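Local coordinates for fusolin (Unidentified entomopoxvirus, PDB 4OW5), which probably binds and oxidatively cleaves chitin, as a lytic polysaccharide monooxygenase relative, and crystallises in vivo into viral spindles that enhance virulence, at residues R10-R13 against C14-Q17; M111-S114 against G115-P119; F336-V339 against E340-D343. All blocks are in the same frame, centred on the assembly; numbering follows the deposited sequence.

Overall arrangement
Interactions 1 and 2 are buried neighbours in the chitin-binding domain, their centres 12 Å apart, and they touch through R10, whose NH1 reaches M111 O in a probable hydrogen bond, and C14 CB, packed on the M111 methyl. Interaction 3 stands apart at the surface, its centre 35 Å from that of interaction 2, at the start of helix 338-352. The chemistry follows the place: 10-17 is a helix turn bristling with arginines, 111-119 is a loop wrapped round one indole, and 336-343 is a capped helix start with a small aromatic cluster. All three meet the second subunit, and residues of interaction 3 there pack on helix 10-17, so interactions 1 and 3 face each other across the dimer.

Interaction 1 (R10-R13 against C14-Q17); sequences RQRR and CNVQ. With EDO (1,2-ethanediol), chain F; EDO (1,2-ethanediol), chain H; EDO (1,2-ethanediol), chain D.
C14 opens the second half of this helix by donating its backbone N to R10 O at 3.2 Å, the first of four successive i to i+4 bonds. Its SG comes to 3.5 Å from R10 O, out beyond the oxygen, and is tied in a disulfide to C34. The R10 side chain leaves the helix on the same side and runs further out, its guanidinium forming a salt bridge with D230, while NH1 and NH2 together hold O2 of an ethanediol.

N15 continues the ladder with its N bonded to Q11 O at 3.0 Å, and its own carbonyl accepts from a second ethanediol.

V16 makes the tightest side-chain contact. Its N points almost straight at R12 O, with an N-H...O angle of 177°, and its CG1 sits over the centre of one face of the R12 guanidinium, only 3.1 Å from R12 CZ. R12 reaches this place because its chain folds at chi2 (54°), which swings the flat group back across the valine. At the edge of the same guanidinium, NE and NH2 grip the two hydroxyls of a third ethanediol, and NH1 is salt-bridged to D66.

Q17 closes the turn through its N to R13 O, 3.1 Å. Its amide stands almost perpendicular to the R13 guanidinium, with planes 85° apart, and NE2 lies 3.3 Å from R13 CG, against the aliphatic part of the arginine. The R13 polar end is instead used by Y338 of the second subunit.

The helix thus lies with Q11 and R12 against Y3 of strand 2-6, C14 joined to helix 32-47 through C34, and R10 reaching strand 223-234; V16 and Q17 look toward the second subunit.

Interaction 2 (M111-S114 against G115-P119); sequences MDVS and GSWTP. With EDO (1,2-ethanediol), chain H.
V113 and W117 are joined by the one hydrogen bond that crosses this loop: the indole NE1 donates to V113 O at 2.8 Å, with an angle of 161° at the hydrogen. The oxygen lies in the plane of the indole, whereas the donor is tilted away from the plane of the carbonyl. This bond holds the ring across the loop and satisfies a buried N-H.

Two apolar contacts accompany it. V113 CG2 meets W117 CZ2 at 3.9 Å, the two side chains running nearly at right angles. M111 makes an oblique Met-aromatic contact, its SD 4.0 Å from W117 CH2; a bend at chi2 (-62°) turns the sulfur toward that end of the ring.

From helix 10-17, R10 makes a cation-pi contact with the indole. Among the polar groups, D112 OD1 accepts from O1 of an ethanediol at 2.7 Å, and the hydroxyl of S114 is bonded to D243 of the second subunit.

The backbone takes the rest of the turn. G115 has angles that only glycine adopts easily, and S116 centres an inverse gamma turn closed by a weak bond from W117 N to G115 O, in the connection leading into strand 120-123 of the chitin-binding domain's fibronectin type III-like sandwich.

Interaction 3 (F336-V339 against E340-D343); sequences FNYV and EWND
The N-cap of helix 338-352 is N337, whose OD1 accepts from E340 N at 3.2 Å. The donor sits above the amide plane of the asparagine, 57° out of it, so the bond is straight at the hydrogen but does not follow a lone pair. Beyond it the amide lies stacked on the carboxylate of E340, with ND2 3.5 Å from E340 CD. Regular helical bonds follow, from W341 N to N337 O and from N342 N to Y338 O, the latter at 2.8 Å.

On another side of this first turn, F336, Y338 and W341 make an aromatic cluster with no true stack among these three. The rim of the F336 ring leans on the root of the tryptophan, CZ being 3.3 Å from W341 CB, with the two ring planes at 48°. Y338 brings CE1 to 3.7 Å from W341 CZ3, the phenol meeting the edge of the indole.

N342 runs alongside Y338 with its amide nearly parallel to the ring, and its CB lies over one face, 4.2 Å from the Y338 centroid. Their polar ends share a water, 3.0 Å from Y338 OH and 2.7 Å from N342 OD1, to which it donates. ND2 of N342 turns to E328. Across the dimer, W341 NE1 donates to Q188 of the second subunit, while Y338 OH meets R13 of that chain.

Interaction 1 (R10-R13 against C14-Q17)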
loop_
_atom_site.group_PDB
_atom_site.type_symbol
_atom_site.label_atom_id
_atom_site.label_comp_id
_atom_site.label_asym_id
_atom_site.label_seq_id
_atom_site.Cartn_x
_atom_site.Cartn_y
_atom_site.Cartn_z
ATOM N N ARG A 10 15.568 2.546 11.630
ATOM C CA ARG A 10 14.436 2.320 12.534
ATOM C C ARG A 10 14.719 2.790 13.959
ATOM O O ARG A 10 13.904 3.514 14.549
ATOM C CB ARG A 10 14.085 0.829 12.558
ATOM C CG ARG A 10 12.836 0.509 13.315
ATOM C CD ARG A 10 12.607 -0.986 13.290
ATOM N NE ARG A 10 12.105 -1.427 11.986
ATOM C CZ ARG A 10 11.749 -2.672 11.716
ATOM N NH1 ARG A 10 11.829 -3.608 12.653
ATOM N NH2 ARG A 10 11.280 -2.991 10.514
ATOM N N GLN A 11 15.836 2.331 14.523
ATOM C CA GLN A 11 16.177 2.672 15.893
ATOM C C GLN A 11 16.563 4.154 16.027
ATOM O O GLN A 11 16.379 4.727 17.098
ATOM C CB GLN A 11 17.265 1.768 16.465
ATOM C CG GLN A 11 18.716 2.105 16.133
ATOM C CD GLN A 11 19.075 2.042 14.681
ATOM O OE1 GLN A 11 18.445 1.374 13.883
ATOM N NE2 GLN A 11 20.157 2.657 14.333
ATOM N N ARG A 12 17.154 4.729 14.993
ATOM C CA ARG A 12 17.498 6.143 14.972
ATOM C C ARG A 12 16.224 7.006 14.992
ATOM O O ARG A 12 16.165 7.982 15.735
ATOM C CB ARG A 12 18.342 6.485 13.726
ATOM C CG ARG A 12 18.709 7.966 13.607
ATOM C CD ARG A 12 19.384 8.524 14.836
ATOM N NE ARG A 12 19.643 9.953 14.694
ATOM C CZ ARG A 12 20.097 10.743 15.661
ATOM N NH1 ARG A 12 20.383 10.245 16.863
ATOM N NH2 ARG A 12 20.266 12.038 15.438
ATOM N N ARG A 13 15.211 6.647 14.209
ATOM C CA ARG A 13 13.929 7.372 14.253
ATOM C C ARG A 13 13.323 7.318 15.667
ATOM O O ARG A 13 12.839 8.339 16.168
ATOM C CB ARG A 13 12.929 6.813 13.240
ATOM C CG ARG A 13 11.584 7.522 13.252
ATOM C CD ARG A 13 10.607 6.910 12.280
ATOM N NE ARG A 13 10.817 7.420 10.934
ATOM C CZ ARG A 13 10.174 8.439 10.368
ATOM N NH1 ARG A 13 9.257 9.123 11.051
ATOM N NH2 ARG A 13 10.449 8.792 9.117
ATOM N N CYS A 14 13.334 6.147 16.299
ATOM C CA CYS A 14 12.779 6.011 17.647
ATOM C C CYS A 14 13.558 6.876 18.630
ATOM O O CYS A 14 12.943 7.543 19.437
ATOM C CB CYS A 14 12.744 4.552 18.091
ATOM S SG CYS A 14 11.601 3.525 17.122
ATOM N N ASN A 15 14.867 6.880 18.545
ATOM C CA ASN A 15 15.713 7.701 19.420
ATOM C C ASN A 15 15.388 9.184 19.268
ATOM O O ASN A 15 15.045 9.829 20.264
ATOM C CB ASN A 15 17.202 7.473 19.128
ATOM C CG ASN A 15 18.123 8.237 20.068
ATOM O OD1 ASN A 15 18.279 7.895 21.220
ATOM N ND2 ASN A 15 18.647 9.341 19.643
ATOM N N VAL A 16 15.472 9.717 18.038
ATOM C CA VAL A 16 15.274 11.136 17.833
ATOM C C VAL A 16 13.865 11.591 18.207
ATOM O O VAL A 16 13.751 12.654 18.748
ATOM C CB VAL A 16 15.654 11.658 16.431
ATOM C CG1 VAL A 16 17.089 11.305 16.090
ATOM C CG2 VAL A 16 14.702 11.218 15.351
ATOM N N GLN A 17 12.821 10.798 17.985
ATOM C CA GLN A 17 11.460 11.230 18.324
ATOM C C GLN A 17 11.213 11.418 19.822
ATOM O O GLN A 17 10.268 12.116 20.199
ATOM C CB GLN A 17 10.440 10.268 17.766
ATOM C CG GLN A 17 10.241 10.479 16.290
ATOM C CD GLN A 17 9.132 9.607 15.747
ATOM O OE1 GLN A 17 8.176 9.276 16.427
ATOM N NE2 GLN A 17 9.161 9.343 14.479
HETATM C C1 EDO F . 18.163 13.921 12.553
HETATM O O1 EDO F . 19.497 13.908 13.042
HETATM C C2 EDO F . 17.600 12.471 12.487
HETATM O O2 EDO F . 18.659 11.527 12.331
HETATM C C1 EDO H . 12.316 -7.052 12.087
HETATM O O1 EDO H . 12.639 -8.366 12.387
HETATM C C2 EDO H . 10.823 -6.756 12.271
HETATM O O2 EDO H . 10.557 -5.721 11.355
HETATM C C1 EDO D . 17.286 12.448 23.095
HETATM O O1 EDO D . 18.079 11.328 23.415
HETATM C C2 EDO D . 15.813 12.039 23.018
HETATM O O2 EDO D . 15.253 12.442 21.783
#

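Interaction 2 (M111-S114 against G115-P119)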
loop_
_atom_site.group_PDB
_atom_site.type_symbol
_atom_site.label_atom_id
_atom_site.label_comp_id
_atom_site.label_asym_id
_atom_site.label_seq_id
_atom_site.Cartn_x
_atom_site.Cartn_y
_atom_site.Cartn_z
ATOM N N MET A 111 13.220 -3.854 18.762
ATOM C CA MET A 111 13.311 -3.353 17.391
ATOM C C MET A 111 13.000 -4.429 16.350
ATOM O O MET A 111 12.831 -4.075 15.185
ATOM C CB MET A 111 14.695 -2.713 17.142
ATOM C CG MET A 111 14.920 -1.436 17.995
ATOM S SD MET A 111 13.712 -0.126 17.588
ATOM C CE MET A 111 13.900 0.984 19.000
ATOM N N ASP A 112 12.834 -5.704 16.741
ATOM C CA ASP A 112 12.506 -6.781 15.794
ATOM C C ASP A 112 11.039 -7.217 15.879
ATOM O O ASP A 112 10.659 -8.164 15.190
ATOM C CB ASP A 112 13.427 -7.980 16.001
ATOM C CG ASP A 112 14.738 -7.765 15.305
ATOM O OD1 ASP A 112 14.766 -7.841 14.024
ATOM O OD2 ASP A 112 15.727 -7.523 15.998
ATOM N N VAL A 113 10.189 -6.514 16.652
ATOM C CA VAL A 113 8.787 -6.854 16.638
ATOM C C VAL A 113 8.226 -6.455 15.255
ATOM O O VAL A 113 8.752 -5.566 14.610
ATOM C CB VAL A 113 7.964 -6.222 17.790
ATOM C CG1 VAL A 113 8.496 -6.621 19.163
ATOM C CG2 VAL A 113 7.861 -4.725 17.641
ATOM N N SER A 114 7.157 -7.095 14.835
ATOM C CA SER A 114 6.506 -6.802 13.576
ATOM C C SER A 114 5.305 -5.886 13.832
ATOM O O SER A 114 4.790 -5.817 14.945
ATOM C CB SER A 114 6.105 -8.095 12.863
ATOM O OG SER A 114 5.287 -8.919 13.660
ATOM N N GLY A 115 4.952 -5.134 12.820
ATOM C CA GLY A 115 3.883 -4.159 12.871
ATOM C C GLY A 115 4.060 -3.007 11.914
ATOM O O GLY A 115 4.895 -3.070 10.995
ATOM N N SER A 116 3.304 -1.917 12.177
ATOM C CA SER A 116 3.191 -0.752 11.299
ATOM C C SER A 116 4.346 0.241 11.474
ATOM O O SER A 116 4.111 1.422 11.750
ATOM C CB SER A 116 1.854 -0.054 11.546
ATOM O OG SER A 116 1.652 0.249 12.918
ATOM N N TRP A 117 5.599 -0.221 11.271
ATOM C CA TRP A 117 6.778 0.636 11.418
ATOM C C TRP A 117 6.665 1.821 10.477
ATOM O O TRP A 117 6.228 1.627 9.354
ATOM C CB TRP A 117 8.072 -0.134 11.149
ATOM C CG TRP A 117 8.410 -1.099 12.245
ATOM C CD1 TRP A 117 8.157 -2.440 12.280
ATOM C CD2 TRP A 117 8.990 -0.768 13.503
ATOM N NE1 TRP A 117 8.672 -2.980 13.437
ATOM C CE2 TRP A 117 9.095 -1.964 14.245
ATOM C CE3 TRP A 117 9.460 0.429 14.071
ATOM C CZ2 TRP A 117 9.643 -1.997 15.515
ATOM C CZ3 TRP A 117 10.004 0.390 15.341
ATOM C CH2 TRP A 117 10.104 -0.806 16.038
ATOM N N THR A 118 6.996 3.041 10.941
ATOM C CA THR A 118 6.846 4.239 10.124
ATOM C C THR A 118 7.955 4.258 9.082
ATOM O O THR A 118 9.131 4.277 9.457
ATOM C CB THR A 118 6.858 5.518 10.954
ATOM O OG1 THR A 118 5.804 5.452 11.899
ATOM C CG2 THR A 118 6.701 6.800 10.080
ATOM N N PRO A 119 7.603 4.305 7.782
ATOM C CA PRO A 119 8.647 4.333 6.766
ATOM C C PRO A 119 8.988 5.701 6.271
ATOM O O PRO A 119 8.210 6.629 6.381
ATOM C CB PRO A 119 7.999 3.544 5.635
ATOM C CG PRO A 119 6.535 4.032 5.691
ATOM C CD PRO A 119 6.258 4.215 7.169
HETATM C C1 EDO H . 12.316 -7.052 12.087
HETATM O O1 EDO H . 12.639 -8.366 12.387
HETATM C C2 EDO H . 10.823 -6.756 12.271
HETATM O O2 EDO H . 10.557 -5.721 11.355
#

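Interaction 3 (F336-V339 against E340-D343)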
loop_
_atom_site.group_PDB
_atom_site.type_symbol
_atom_site.label_atom_id
_atom_site.label_comp_id
_atom_site.label_asym_id
_atom_site.label_seq_id
_atom_site.Cartn_x
_atom_site.Cartn_y
_atom_site.Cartn_z
ATOM N N PHE A 336 -24.815 13.552 -7.832
ATOM C CA PHE A 336 -24.506 12.502 -6.858
ATOM C C PHE A 336 -23.925 13.048 -5.570
ATOM O O PHE A 336 -22.889 13.724 -5.597
ATOM C CB PHE A 336 -23.519 11.462 -7.408
ATOM C CG PHE A 336 -23.531 10.178 -6.601
ATOM C CD1 PHE A 336 -24.653 9.363 -6.584
ATOM C CD2 PHE A 336 -22.398 9.748 -5.932
ATOM C CE1 PHE A 336 -24.640 8.138 -5.916
ATOM C CE2 PHE A 336 -22.388 8.525 -5.256
ATOM C CZ PHE A 336 -23.496 7.714 -5.290
ATOM N N ASN A 337 -24.531 12.657 -4.437
ATOM C CA ASN A 337 -24.003 12.989 -3.124
ATOM C C ASN A 337 -23.086 11.846 -2.719
ATOM O O ASN A 337 -23.530 10.867 -2.110
ATOM C CB ASN A 337 -25.113 13.216 -2.102
ATOM C CG ASN A 337 -24.595 13.850 -0.824
ATOM O OD1 ASN A 337 -23.437 13.646 -0.416
ATOM N ND2 ASN A 337 -25.427 14.663 -0.174
ATOM N N TYR A 338 -21.810 11.978 -3.071
ATOM C CA TYR A 338 -20.784 10.979 -2.754
ATOM C C TYR A 338 -20.569 10.800 -1.253
ATOM O O TYR A 338 -20.345 9.679 -0.803
ATOM C CB TYR A 338 -19.461 11.376 -3.398
ATOM C CG TYR A 338 -18.370 10.347 -3.219
ATOM C CD1 TYR A 338 -18.385 9.161 -3.939
ATOM C CD2 TYR A 338 -17.389 10.507 -2.251
ATOM C CE1 TYR A 338 -17.394 8.196 -3.768
ATOM C CE2 TYR A 338 -16.384 9.552 -2.075
ATOM C CZ TYR A 338 -16.390 8.398 -2.840
ATOM O OH TYR A 338 -15.454 7.401 -2.664
ATOM N N VAL A 339 -20.588 11.901 -0.485
ATOM C CA VAL A 339 -20.349 11.859 0.959
ATOM C C VAL A 339 -21.387 10.934 1.617
ATOM O O VAL A 339 -21.007 10.086 2.430
ATOM C CB VAL A 339 -20.322 13.276 1.611
ATOM C CG1 VAL A 339 -20.213 13.180 3.134
ATOM C CG2 VAL A 339 -19.147 14.089 1.077
ATOM N N GLU A 340 -22.673 11.075 1.249
ATOM C CA GLU A 340 -23.737 10.253 1.809
ATOM C C GLU A 340 -23.630 8.804 1.349
ATOM O O GLU A 340 -23.771 7.878 2.163
ATOM C CB GLU A 340 -25.121 10.795 1.438
ATOM C CG GLU A 340 -25.564 11.941 2.336
ATOM C CD GLU A 340 -26.972 12.458 2.104
ATOM O OE1 GLU A 340 -27.751 11.798 1.374
ATOM O OE2 GLU A 340 -27.302 13.517 2.685
ATOM N N TRP A 341 -23.396 8.604 0.049
ATOM C CA TRP A 341 -23.296 7.252 -0.479
ATOM C C TRP A 341 -22.130 6.518 0.175
ATOM O O TRP A 341 -22.302 5.413 0.641
ATOM C CB TRP A 341 -23.126 7.277 -2.008
ATOM C CG TRP A 341 -22.846 5.915 -2.545
ATOM C CD1 TRP A 341 -23.736 4.887 -2.680
ATOM C CD2 TRP A 341 -21.553 5.362 -2.795
ATOM N NE1 TRP A 341 -23.071 3.730 -3.019
ATOM C CE2 TRP A 341 -21.737 4.013 -3.165
ATOM C CE3 TRP A 341 -20.252 5.874 -2.728
ATOM C CZ2 TRP A 341 -20.666 3.175 -3.455
ATOM C CZ3 TRP A 341 -19.200 5.061 -3.099
ATOM C CH2 TRP A 341 -19.411 3.718 -3.422
ATOM N N ASN A 342 -20.956 7.136 0.205
ATOM C CA ASN A 342 -19.754 6.506 0.726
ATOM C C ASN A 342 -19.862 6.161 2.235
ATOM O O ASN A 342 -19.235 5.198 2.694
ATOM C CB ASN A 342 -18.551 7.394 0.470
ATOM C CG ASN A 342 -17.242 6.690 0.729
ATOM O OD1 ASN A 342 -17.023 5.559 0.298
ATOM N ND2 ASN A 342 -16.387 7.286 1.506
ATOM N N ASP A 343 -20.622 6.951 2.995
ATOM C CA ASP A 343 -20.852 6.650 4.404
ATOM C C ASP A 343 -21.692 5.359 4.549
ATOM O O ASP A 343 -21.415 4.518 5.418
ATOM C CB ASP A 343 -21.534 7.824 5.112
ATOM C CG ASP A 343 -21.359 7.681 6.596
ATOM O OD1 ASP A 343 -20.220 7.942 7.084
ATOM O OD2 ASP A 343 -22.284 7.131 7.247
HETATM O O HOH W 1 -15.671 4.533 -1.765
#